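Local structure of geranyltranstransferase (Staphylococcus aureus, 1RTR) at residues 11-16 with 63-68; 47-52 with 282-287; 69-74 with 183-188; 75-80 with 149-154; 135-140 with 190-195. The protein probably catalyses the head-to-tail condensation of isoprenoid diphosphates that yields farnesyl diphosphate, as other farnesyl pyrophosphate synthases do. All coordinates share one frame; numbering follows the deposited sequence. Where two conformers were deposited one is given.

Contact 1 of 5, residues 11-16 with 63-68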
# COMPACT_ATOMS: atom_id res chain seq x y z
N ASP A 11 25.59 4.29 -1.43
CA ASP A 11 26.14 2.94 -1.59
C ASP A 11 25.48 1.96 -0.64
O ASP A 11 25.08 0.87 -1.06
CB ASP A 11 27.65 2.95 -1.34
CG ASP A 11 28.44 3.47 -2.52
OD1 ASP A 11 29.64 3.77 -2.33
OD2 ASP A 11 27.94 3.61 -3.67
N GLU A 12 25.37 2.35 0.62
CA GLU A 12 24.74 1.51 1.63
C GLU A 12 23.27 1.24 1.29
O GLU A 12 22.81 0.10 1.40
CB GLU A 12 24.87 2.11 3.02
CG GLU A 12 24.60 1.10 4.11
CD GLU A 12 24.74 1.68 5.50
OE1 GLU A 12 25.20 2.84 5.63
OE2 GLU A 12 24.39 0.97 6.46
N VAL A 13 22.56 2.28 0.87
CA VAL A 13 21.18 2.16 0.42
C VAL A 13 21.11 1.17 -0.74
O VAL A 13 20.29 0.24 -0.72
CB VAL A 13 20.55 3.55 0.07
CG1 VAL A 13 19.29 3.41 -0.79
CG2 VAL A 13 20.21 4.32 1.33
N ASN A 14 21.98 1.33 -1.72
CA ASN A 14 22.00 0.42 -2.87
C ASN A 14 22.24 -1.05 -2.49
O ASN A 14 21.57 -1.94 -3.02
CB ASN A 14 22.99 0.89 -3.93
CG ASN A 14 22.51 2.15 -4.67
OD1 ASN A 14 23.32 2.87 -5.26
ND2 ASN A 14 21.20 2.40 -4.66
N ASN A 15 23.16 -1.30 -1.55
CA ASN A 15 23.42 -2.67 -1.09
C ASN A 15 22.20 -3.27 -0.39
O ASN A 15 21.84 -4.43 -0.64
CB ASN A 15 24.66 -2.73 -0.19
CG ASN A 15 25.94 -2.34 -0.93
OD1 ASN A 15 26.12 -2.65 -2.10
ND2 ASN A 15 26.84 -1.66 -0.22
N GLU A 16 21.57 -2.48 0.45
CA GLU A 16 20.35 -2.91 1.13
C GLU A 16 19.19 -3.15 0.16
O GLU A 16 18.44 -4.11 0.32
CB GLU A 16 19.95 -1.92 2.22
CG GLU A 16 20.96 -1.83 3.35
CD GLU A 16 20.75 -2.89 4.42
OE1 GLU A 16 19.83 -3.74 4.29
OE2 GLU A 16 21.52 -2.87 5.41
N LEU A 63 18.92 3.45 12.82
CA LEU A 63 17.54 3.33 13.30
C LEU A 63 16.52 3.53 12.18
O LEU A 63 15.46 2.91 12.19
CB LEU A 63 17.27 4.27 14.47
CG LEU A 63 17.84 3.89 15.85
CD1 LEU A 63 17.53 4.97 16.90
CD2 LEU A 63 17.30 2.56 16.34
N GLY A 64 16.85 4.37 11.21
CA GLY A 64 15.91 4.71 10.16
C GLY A 64 16.11 3.99 8.85
O GLY A 64 15.44 4.32 7.85
N MET A 65 17.02 3.02 8.82
CA MET A 65 17.31 2.33 7.56
C MET A 65 16.09 1.64 6.95
O MET A 65 15.85 1.77 5.75
CB MET A 65 18.45 1.33 7.68
CG MET A 65 18.86 0.77 6.30
SD MET A 65 19.59 2.05 5.24
CE MET A 65 18.81 1.85 3.86
N LYS A 66 15.33 0.92 7.77
CA LYS A 66 14.16 0.22 7.25
C LYS A 66 13.12 1.21 6.70
O LYS A 66 12.59 0.99 5.61
CB LYS A 66 13.56 -0.75 8.28
CG LYS A 66 14.35 -2.06 8.42
CD LYS A 66 13.43 -3.25 8.71
CE LYS A 66 14.07 -4.30 9.63
NZ LYS A 66 14.98 -5.23 8.88
N SER A 67 12.87 2.30 7.44
CA SER A 67 11.97 3.37 6.99
C SER A 67 12.43 3.99 5.68
O SER A 67 11.62 4.19 4.76
CB SER A 67 11.82 4.46 8.06
OG SER A 67 11.12 3.96 9.19
N ALA A 68 13.74 4.27 5.58
CA ALA A 68 14.36 4.74 4.34
C ALA A 68 14.17 3.76 3.19
O ALA A 68 13.86 4.18 2.06
CB ALA A 68 15.84 5.04 4.56
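Val-13 and Met-65 meet methyl to methyl, the thioether chain running out from one helix to end against the branched side chain of the other. Met-65 spans the gap because its CG is anti to the backbone N (chi1 -172°). From there the chain bends at both of its next torsions, so that the terminal CE, and not the sulfur, makes the touch. Met-65 CE lies 3.8 Å from Val-13 CG2, with the two side chains set obliquely. Met-65 CE also comes within 4.2 Å of Val-13 CA and lies 4.3 Å from Glu-16 CB. In the all-helical fold of the polyprenyl synthases, this contact lays the N-terminal helix 6-18 against the start of helix 65-83, where Gly-64 occupies the N-cap. A long, flexible methionine suits a place where the CA atoms of Val-13 and Met-65 are still 8.1 Å apart, while compact valine fits a buried face that also packs on Leu-51 of helix 45-56. Glu-16 lends this apolar patch just its aliphatic base, and its carboxylate lies 6.8 Å from the ammonium group of Lys-66 (Glu-16 OE1 to Lys-66 NZ), too far for contact. Glu-12 OE1 is hydrogen-bonded to Tyr-61 OH.

Contact 2 of 5, residues 47-52 with 282-287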
# COMPACT_ATOMS: atom_id res chain seq x y z
N PRO A 47 15.54 8.45 0.73
CA PRO A 47 16.20 7.68 1.79
C PRO A 47 17.34 8.45 2.41
O PRO A 47 17.44 8.49 3.64
CB PRO A 47 16.74 6.42 1.08
CG PRO A 47 16.59 6.66 -0.37
CD PRO A 47 15.49 7.67 -0.53
N VAL A 48 18.17 9.07 1.58
CA VAL A 48 19.35 9.78 2.08
C VAL A 48 18.95 10.94 2.98
O VAL A 48 19.52 11.12 4.06
CB VAL A 48 20.27 10.21 0.94
CG1 VAL A 48 21.13 11.38 1.35
CG2 VAL A 48 21.17 9.02 0.52
N LEU A 49 17.95 11.71 2.53
CA LEU A 49 17.36 12.78 3.34
C LEU A 49 16.98 12.27 4.71
O LEU A 49 17.34 12.90 5.71
CB LEU A 49 16.14 13.38 2.64
CG LEU A 49 15.51 14.63 3.27
CD1 LEU A 49 16.57 15.70 3.55
CD2 LEU A 49 14.43 15.17 2.36
N LEU A 50 16.27 11.15 4.77
CA LEU A 50 15.80 10.60 6.05
C LEU A 50 16.98 10.23 6.96
O LEU A 50 17.04 10.63 8.13
CB LEU A 50 14.84 9.43 5.80
CG LEU A 50 14.40 8.30 6.76
CD1 LEU A 50 14.51 8.56 8.24
CD2 LEU A 50 12.97 7.88 6.42
N LEU A 51 17.93 9.49 6.39
CA LEU A 51 19.17 9.14 7.06
C LEU A 51 19.92 10.37 7.59
O LEU A 51 20.24 10.44 8.79
CB LEU A 51 20.06 8.31 6.12
CG LEU A 51 19.92 6.77 6.08
CD1 LEU A 51 18.73 6.18 6.89
CD2 LEU A 51 19.92 6.26 4.64
N LEU A 52 20.18 11.35 6.72
CA LEU A 52 20.90 12.57 7.14
C LEU A 52 20.16 13.39 8.19
O LEU A 52 20.79 13.94 9.11
CB LEU A 52 21.31 13.43 5.93
CG LEU A 52 22.39 12.80 5.03
CD1 LEU A 52 22.50 13.47 3.69
CD2 LEU A 52 23.75 12.76 5.71
N LEU A 282 21.47 21.78 5.40
CA LEU A 282 21.91 22.96 4.67
C LEU A 282 22.63 22.57 3.39
O LEU A 282 22.48 23.24 2.37
CB LEU A 282 22.81 23.84 5.55
CG LEU A 282 23.12 25.31 5.22
CD1 LEU A 282 24.49 25.45 4.56
CD2 LEU A 282 22.04 25.99 4.36
N GLU A 283 23.41 21.49 3.44
CA GLU A 283 24.09 21.00 2.25
C GLU A 283 23.12 20.48 1.18
O GLU A 283 23.37 20.64 -0.01
CB GLU A 283 25.11 19.92 2.62
CG GLU A 283 26.51 20.13 2.07
CD GLU A 283 27.57 19.47 2.94
OE1 GLU A 283 28.48 20.19 3.44
OE2 GLU A 283 27.49 18.23 3.13
N ILE A 284 22.03 19.85 1.62
CA ILE A 284 21.01 19.35 0.69
C ILE A 284 20.26 20.50 0.02
O ILE A 284 19.98 20.44 -1.18
CB ILE A 284 20.05 18.34 1.38
CG1 ILE A 284 20.64 16.93 1.35
CG2 ILE A 284 18.65 18.30 0.72
CD1 ILE A 284 20.52 16.22 2.66
N VAL A 285 19.95 21.54 0.79
CA VAL A 285 19.38 22.78 0.25
C VAL A 285 20.21 23.30 -0.91
O VAL A 285 19.67 23.65 -1.96
CB VAL A 285 19.28 23.90 1.30
CG1 VAL A 285 18.75 25.19 0.66
CG2 VAL A 285 18.40 23.50 2.46
N ASP A 286 21.53 23.32 -0.73
CA ASP A 286 22.42 23.85 -1.77
C ASP A 286 22.53 22.95 -2.99
O ASP A 286 22.74 23.43 -4.10
CB ASP A 286 23.80 24.22 -1.20
CG ASP A 286 23.81 25.63 -0.55
OD1 ASP A 286 24.64 25.85 0.35
OD2 ASP A 286 23.04 26.57 -0.88
N LEU A 287 22.34 21.64 -2.80
CA LEU A 287 22.32 20.70 -3.92
C LEU A 287 21.04 20.88 -4.76
O LEU A 287 21.08 20.82 -5.99
CB LEU A 287 22.47 19.25 -3.44
CG LEU A 287 23.63 18.50 -4.12
CD1 LEU A 287 24.71 18.04 -3.12
CD2 LEU A 287 23.12 17.33 -4.96
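Ile-284 reaches across to Leu-49 and Leu-52, and its terminal CD1 makes both touches between the two segments. All of the direct contact is apolar. The closer pair is Leu-52 CD1 with Ile-284 CD1, at 3.5 Å. On the preceding turn Leu-49 CD1 lies 4.1 Å from Ile-284 CD1. The leucines reach it by different routes: Leu-49 has CG anti to its backbone N (chi1 -172°), whereas Leu-52 has CG anti to its carbonyl carbon (chi1 -68°), and the two branched ends thereby converge on one methyl. Both lie oblique to the isoleucine. Leu-49 and Leu-52, three residues apart, fall on one face of helix 45-56, and between them they receive a side chain from helix 279-289, near the C-terminal end of this all-helical fold. Leucine and isoleucine suit this buried place because they meet through methyls and need no polar partner. Further apolar packing comes from helix 197-227, whose Leu-210 touches both Leu-49 and Ile-284, and from Leu-9 of helix 6-18, which touches Leu-52. As for charged groups, Asp-286 OD2 makes a salt bridge with Arg-262 NH2.

Contact 3 of 5, residues 69-74 with 183-188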
# COMPACT_ATOMS: atom_id res chain seq x y z
N ILE A 69 14.36 2.46 3.45
CA ILE A 69 14.14 1.43 2.42
C ILE A 69 12.68 1.43 1.99
O ILE A 69 12.38 1.44 0.79
CB ILE A 69 14.55 0.02 2.93
CG1 ILE A 69 16.06 -0.05 3.23
CG2 ILE A 69 14.18 -1.04 1.91
CD1 ILE A 69 16.96 0.25 2.02
N ALA A 70 11.77 1.40 2.97
CA ALA A 70 10.34 1.56 2.72
C ALA A 70 10.07 2.78 1.84
O ALA A 70 9.38 2.66 0.82
CB ALA A 70 9.58 1.67 4.02
N LEU A 71 10.63 3.92 2.21
CA LEU A 71 10.43 5.16 1.46
C LEU A 71 10.82 5.02 -0.00
O LEU A 71 10.10 5.49 -0.90
CB LEU A 71 11.20 6.31 2.12
CG LEU A 71 11.00 7.73 1.57
CD1 LEU A 71 9.51 8.07 1.29
CD2 LEU A 71 11.64 8.73 2.53
N GLU A 72 11.96 4.37 -0.25
CA GLU A 72 12.41 4.16 -1.63
C GLU A 72 11.53 3.15 -2.39
O GLU A 72 11.31 3.29 -3.60
CB GLU A 72 13.90 3.78 -1.68
CG GLU A 72 14.52 3.73 -3.08
CD GLU A 72 14.71 5.09 -3.74
OE1 GLU A 72 14.50 6.14 -3.08
OE2 GLU A 72 15.06 5.11 -4.94
N MET A 73 11.00 2.16 -1.67
CA MET A 73 10.04 1.22 -2.25
C MET A 73 8.79 1.98 -2.74
O MET A 73 8.30 1.73 -3.85
CB MET A 73 9.64 0.13 -1.25
CG MET A 73 10.53 -1.12 -1.24
SD MET A 73 10.17 -2.25 0.13
CE MET A 73 11.62 -3.24 0.06
N ILE A 74 8.30 2.91 -1.92
CA ILE A 74 7.14 3.72 -2.27
C ILE A 74 7.42 4.58 -3.49
O ILE A 74 6.57 4.72 -4.37
CB ILE A 74 6.70 4.60 -1.09
CG1 ILE A 74 6.30 3.71 0.09
CG2 ILE A 74 5.59 5.58 -1.50
CD1 ILE A 74 4.84 3.38 0.16
N THR A 183 8.68 15.41 2.96
CA THR A 183 8.28 15.74 4.31
C THR A 183 8.20 14.50 5.19
O THR A 183 8.48 14.57 6.40
CB THR A 183 6.91 16.50 4.29
OG1 THR A 183 7.09 17.73 3.59
CG2 THR A 183 6.49 16.93 5.68
N PHE A 184 7.80 13.37 4.61
CA PHE A 184 7.85 12.11 5.35
C PHE A 184 9.29 11.81 5.79
O PHE A 184 9.52 11.48 6.95
CB PHE A 184 7.31 10.92 4.53
CG PHE A 184 7.56 9.60 5.19
CD1 PHE A 184 8.65 8.83 4.82
CD2 PHE A 184 6.76 9.17 6.24
CE1 PHE A 184 8.93 7.63 5.47
CE2 PHE A 184 7.02 7.99 6.90
CZ PHE A 184 8.11 7.21 6.50
N ALA A 185 10.24 11.94 4.86
CA ALA A 185 11.65 11.67 5.15
C ALA A 185 12.13 12.42 6.38
O ALA A 185 12.65 11.79 7.31
CB ALA A 185 12.55 11.96 3.94
N VAL A 186 11.94 13.74 6.42
CA VAL A 186 12.49 14.47 7.57
C VAL A 186 11.67 14.30 8.84
O VAL A 186 12.27 14.24 9.93
CB VAL A 186 12.94 15.97 7.27
CG1 VAL A 186 12.90 16.29 5.79
CG2 VAL A 186 12.19 17.01 8.15
N MET A 187 10.34 14.17 8.72
CA MET A 187 9.46 14.09 9.89
C MET A 187 9.42 12.70 10.51
O MET A 187 9.30 12.56 11.74
CB MET A 187 8.03 14.57 9.58
CG MET A 187 7.90 16.05 9.18
SD MET A 187 8.75 17.24 10.28
CE MET A 187 7.61 17.19 11.69
N SER A 188 9.51 11.66 9.68
CA SER A 188 9.70 10.31 10.21
C SER A 188 10.99 10.28 11.06
O SER A 188 11.01 9.72 12.16
CB SER A 188 9.75 9.26 9.10
OG SER A 188 10.98 9.32 8.39
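Leu-71 has the most surface buried here, and its forked end is shared between Phe-184 and Ala-185. With CG anti to the backbone N (chi1 -174°), the leucine stretches from helix 65-83 toward helix 179-193 and spreads its two methyls over neighbouring residues there. Leu-71 CD2 rests 3.6 Å from Ala-185 CB and also lies at the edge of the Phe-184 ring, in its plane, 3.8 Å from CD1 of that ring. The other branch, Leu-71 CD1, comes to the ring obliquely and stands 3.7 Å from Phe-184 CD1.

Phe-184 is likewise extended from its backbone, and runs past the leucine in the opposite sense. Over one face of its ring, offset toward the rim, stands Ser-188 CB, 3.6 Å above the plane. Ala-185 completes the contact by being small: its single methyl leaves room for Leu-71 CD2, and the nearest CA atoms, those of Leu-71 and Ala-185, lie 7.6 Å apart.

This is helix-to-helix packing in the interior of the all-helical polyprenyl synthase fold, about 7 Å from the centre of the chain, measured centre to centre. Arg-46 of helix 45-56 touches Leu-71, and Val-137 and Leu-141 of helix 131-145 touch the phenylalanine. Residues 69-74 also pack on helix 105-124, through Ile-69 and Met-73 among others, and residues 183-188 on helix 197-227, through Thr-183, Val-186 and Met-187.

Contact 4 of 5, residues 75-80 with 149-154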
# COMPACT_ATOMS: atom_id res chain seq x y z
N HIS A 75 8.61 5.17 -3.53
CA HIS A 75 9.01 5.98 -4.68
C HIS A 75 9.14 5.10 -5.94
O HIS A 75 8.67 5.49 -7.02
CB HIS A 75 10.29 6.77 -4.37
CG HIS A 75 10.94 7.36 -5.58
ND1 HIS A 75 10.42 8.45 -6.25
CD2 HIS A 75 12.07 7.02 -6.24
CE1 HIS A 75 11.19 8.75 -7.28
NE2 HIS A 75 12.21 7.90 -7.29
N THR A 76 9.74 3.92 -5.78
CA THR A 76 9.89 2.97 -6.89
C THR A 76 8.53 2.54 -7.45
O THR A 76 8.32 2.55 -8.68
CB THR A 76 10.69 1.74 -6.43
OG1 THR A 76 12.00 2.15 -6.00
CG2 THR A 76 10.97 0.81 -7.59
N TYR A 77 7.62 2.15 -6.56
CA TYR A 77 6.28 1.73 -6.99
C TYR A 77 5.54 2.83 -7.75
O TYR A 77 4.86 2.54 -8.74
CB TYR A 77 5.44 1.21 -5.80
CG TYR A 77 4.13 1.95 -5.58
CD1 TYR A 77 3.04 1.77 -6.43
CD2 TYR A 77 4.00 2.84 -4.52
CE1 TYR A 77 1.83 2.46 -6.23
CE2 TYR A 77 2.80 3.54 -4.30
CZ TYR A 77 1.72 3.34 -5.16
OH TYR A 77 0.56 4.02 -4.94
N SER A 78 5.66 4.08 -7.32
CA SER A 78 4.96 5.16 -8.01
C SER A 78 5.48 5.33 -9.45
O SER A 78 4.70 5.58 -10.38
CB SER A 78 5.04 6.47 -7.22
OG SER A 78 6.36 6.99 -7.17
N LEU A 79 6.78 5.14 -9.63
CA LEU A 79 7.41 5.19 -10.94
C LEU A 79 6.91 4.09 -11.86
O LEU A 79 6.59 4.37 -13.03
CB LEU A 79 8.94 5.11 -10.80
CG LEU A 79 9.77 6.41 -10.82
CD1 LEU A 79 8.98 7.69 -10.41
CD2 LEU A 79 11.06 6.26 -10.00
N ILE A 80 6.84 2.86 -11.37
CA ILE A 80 6.37 1.75 -12.19
C ILE A 80 4.95 2.04 -12.66
O ILE A 80 4.64 1.87 -13.83
CB ILE A 80 6.43 0.39 -11.44
CG1 ILE A 80 7.87 -0.01 -11.15
CG2 ILE A 80 5.75 -0.70 -12.26
CD1 ILE A 80 8.03 -0.94 -9.97
N GLY A 149 -2.07 12.73 -0.47
CA GLY A 149 -0.65 12.92 -0.66
C GLY A 149 -0.27 12.48 -2.07
O GLY A 149 -0.90 12.89 -3.07
N MET A 150 0.75 11.60 -2.15
CA MET A 150 1.38 11.28 -3.42
C MET A 150 0.41 10.82 -4.49
O MET A 150 0.50 11.32 -5.61
CB MET A 150 2.55 10.31 -3.24
CG MET A 150 3.19 9.82 -4.54
SD MET A 150 4.40 8.50 -4.26
CE MET A 150 3.30 7.15 -4.16
N VAL A 151 -0.52 9.89 -4.19
CA VAL A 151 -1.40 9.47 -5.29
C VAL A 151 -2.44 10.52 -5.69
O VAL A 151 -2.81 10.59 -6.86
CB VAL A 151 -1.97 7.98 -5.24
CG1 VAL A 151 -1.46 7.21 -4.09
CG2 VAL A 151 -3.51 7.94 -5.33
N GLY A 152 -2.88 11.34 -4.74
CA GLY A 152 -3.80 12.44 -5.01
C GLY A 152 -3.17 13.45 -5.96
O GLY A 152 -3.84 14.01 -6.82
N GLY A 153 -1.86 13.67 -5.82
CA GLY A 153 -1.13 14.56 -6.71
C GLY A 153 -1.00 14.01 -8.11
O GLY A 153 -1.05 14.77 -9.09
N GLN A 154 -0.82 12.70 -8.22
CA GLN A 154 -0.80 12.04 -9.52
C GLN A 154 -2.16 12.18 -10.19
O GLN A 154 -2.22 12.36 -11.39
CB GLN A 154 -0.44 10.56 -9.42
CG GLN A 154 0.95 10.18 -9.93
CD GLN A 154 1.22 10.57 -11.38
OE1 GLN A 154 0.50 10.16 -12.30
NE2 GLN A 154 2.27 11.35 -11.59
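Helix 65-83, whose end carries the first aspartate-rich motif of polyprenyl synthases (DDxxxxD, beginning at Asp-82), here presents Tyr-77 and Ser-78 to Met-150 at the start of helix 150-159. The two helices run nearly parallel, at 22°, with their local axes 12.0 Å apart, a separation that Met-150 and Tyr-77 bridge with long side chains. Met-150 has an extended chain that bends only at its last torsion (chi3 82°), turning CE toward its partners. Met-150 CE lies 3.6 Å from Ser-78 CB and equally 3.6 Å from Tyr-77 CE2, meeting the ring obliquely. The sulfur is also used: Met-150 SD stands 3.6 Å from Ser-78 CB. Farther out, Tyr-77 OH approaches Val-151 CG1 at 3.9 Å, the two side chains crossing at about a right angle. Tyr-77 and Val-151 both pack on the second subunit as well, on its Asp-113 and Leu-30 respectively. Ser-78 turns its hydroxyl back to its own helix, donating from OG to His-75 O at 2.8 Å, where Leu-79 N arrives from the same face of the carbonyl plane. With its polar end satisfied internally, the serine can offer CB to the thioether in an essentially apolar contact.

Contact 5 of 5, residues 135-140 with 190-195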
# COMPACT_ATOMS: atom_id res chain seq x y z
N ILE A 135 4.13 2.96 14.70
CA ILE A 135 2.82 3.48 14.32
C ILE A 135 2.94 4.89 13.73
O ILE A 135 2.38 5.16 12.68
CB ILE A 135 1.83 3.41 15.53
CG1 ILE A 135 1.49 1.95 15.87
CG2 ILE A 135 0.55 4.17 15.25
CD1 ILE A 135 1.03 1.10 14.68
N LYS A 136 3.71 5.75 14.39
CA LYS A 136 3.89 7.13 13.94
C LYS A 136 4.41 7.21 12.51
O LYS A 136 3.86 7.95 11.68
CB LYS A 136 4.81 7.89 14.88
CG LYS A 136 4.16 8.25 16.18
CD LYS A 136 5.05 9.22 16.93
CE LYS A 136 4.85 9.11 18.43
NZ LYS A 136 5.77 10.06 19.11
N VAL A 137 5.47 6.44 12.23
CA VAL A 137 6.05 6.36 10.90
C VAL A 137 5.03 5.83 9.88
O VAL A 137 4.86 6.41 8.80
CB VAL A 137 7.34 5.50 10.89
CG1 VAL A 137 7.92 5.41 9.48
CG2 VAL A 137 8.37 6.10 11.81
N LEU A 138 4.37 4.72 10.22
CA LEU A 138 3.40 4.09 9.31
C LEU A 138 2.25 5.03 8.99
O LEU A 138 1.88 5.20 7.83
CB LEU A 138 2.85 2.79 9.91
CG LEU A 138 3.72 1.55 9.76
CD1 LEU A 138 3.44 0.57 10.89
CD2 LEU A 138 3.51 0.87 8.42
N GLN A 139 1.69 5.64 10.04
CA GLN A 139 0.63 6.62 9.89
C GLN A 139 1.04 7.72 8.94
O GLN A 139 0.31 8.06 8.02
CB GLN A 139 0.27 7.23 11.25
CG GLN A 139 -1.18 7.63 11.37
CD GLN A 139 -1.54 8.11 12.76
OE1 GLN A 139 -2.51 8.84 12.93
NE2 GLN A 139 -0.75 7.69 13.77
N ARG A 140 2.24 8.25 9.16
CA ARG A 140 2.75 9.33 8.34
C ARG A 140 3.01 8.90 6.90
O ARG A 140 2.69 9.63 5.96
CB ARG A 140 4.01 9.91 8.98
CG ARG A 140 4.42 11.25 8.42
CD ARG A 140 5.73 11.76 8.99
NE ARG A 140 5.61 12.12 10.40
CZ ARG A 140 5.09 13.27 10.83
NH1 ARG A 140 5.04 13.50 12.13
NH2 ARG A 140 4.64 14.17 9.96
N ALA A 190 12.38 12.93 12.53
CA ALA A 190 12.12 13.73 13.72
C ALA A 190 11.40 12.89 14.76
O ALA A 190 11.63 13.05 15.98
CB ALA A 190 11.32 14.94 13.37
N ASP A 191 10.54 12.00 14.28
CA ASP A 191 9.76 11.09 15.13
C ASP A 191 10.61 9.97 15.76
O ASP A 191 10.44 9.63 16.94
CB ASP A 191 8.57 10.51 14.36
CG ASP A 191 7.35 11.42 14.39
OD1 ASP A 191 7.35 12.38 15.19
OD2 ASP A 191 6.35 11.27 13.65
N ILE A 192 11.51 9.39 14.97
CA ILE A 192 12.43 8.40 15.50
C ILE A 192 13.35 9.06 16.54
O ILE A 192 13.61 8.47 17.60
CB ILE A 192 13.23 7.74 14.38
CG1 ILE A 192 12.30 6.86 13.54
CG2 ILE A 192 14.41 6.95 14.95
CD1 ILE A 192 12.72 6.75 12.09
N ALA A 193 13.81 10.28 16.25
CA ALA A 193 14.69 11.02 17.16
C ALA A 193 13.97 11.50 18.41
O ALA A 193 14.60 11.82 19.42
CB ALA A 193 15.34 12.18 16.45
N ASN A 194 12.64 11.57 18.35
CA ASN A 194 11.86 12.05 19.49
C ASN A 194 12.21 13.49 19.88
O ASN A 194 12.25 13.84 21.06
CB ASN A 194 12.03 11.10 20.69
CG ASN A 194 11.08 11.41 21.81
OD1 ASN A 194 11.45 11.33 22.99
ND2 ASN A 194 9.85 11.79 21.47
N VAL A 195 12.45 14.33 18.88
CA VAL A 195 12.73 15.75 19.13
C VAL A 195 11.48 16.54 19.55
O VAL A 195 10.34 16.07 19.40
CB VAL A 195 13.44 16.42 17.93
CG1 VAL A 195 14.85 15.87 17.80
CG2 VAL A 195 12.66 16.24 16.63
O HOH W 1 8.57 10.72 18.41
O HOH W 2 6.77 9.87 11.63
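Arg-140 and Asp-191 form a salt bridge through a single carboxylate oxygen. The main bond runs from Arg-140 NH1 to Asp-191 OD2, 3.0 Å and fairly straight at 164°; a weak one from Arg-140 NE reaches the same Asp-191 OD2 at 3.4 Å. OD2 lies at the guanidinium edge, in its plane, but is itself approached from above the carboxylate plane, the two flat groups being turned 49° apart. A water bridges Arg-140 NE and Asp-191 OD2, so OD2 takes one good bond from NH1, a weak one from NE and one from the water, the NE proton being shared between OD2 and the water. Lys-136 crosses Asp-191 at a slant, with Lys-136 CB 3.9 Å from Asp-191 OD2. Its extended chain places Lys-136 NZ 3.0 Å from the oxygen of a second water, which donates to Asp-191 O. The contact joins helix 131-145 to the C-terminal end of helix 179-193, which closes in a Schellman motif: Val-195 N bonds to Ala-190 O, and weakly Asn-194 N to Asp-191 O. Asparagine suits the C-prime place, tolerating a positive phi (61°). Beneath the polar layer Val-137 CG2 faces Ile-192 CG1 at 4.4 Å. Phe-184 and Met-187 pack against the arginine.

How the contacts relate
Helix 65-83 is used by contacts 1, 3 and 4 in succession along its length, and helix 179-193 by contacts 3 and 5. Contact 3 lies deepest and contact 5 farthest from the centre of the chain. Chemistry follows place: contacts 1, 2 and 3 join side chains by apolar packing, contact 4 mixes a thioether with tyrosine and serine, and the partly buried contact 5 relies on charge and water. Ser-67 of contact 1 packs on Val-137 of contact 5, while Ile-74 of contact 3 touches Met-150 of contact 4. Contact 2 encloses contacts 3, 4 and 5 along the chain, and contacts 4 and 5 both reach the second subunit.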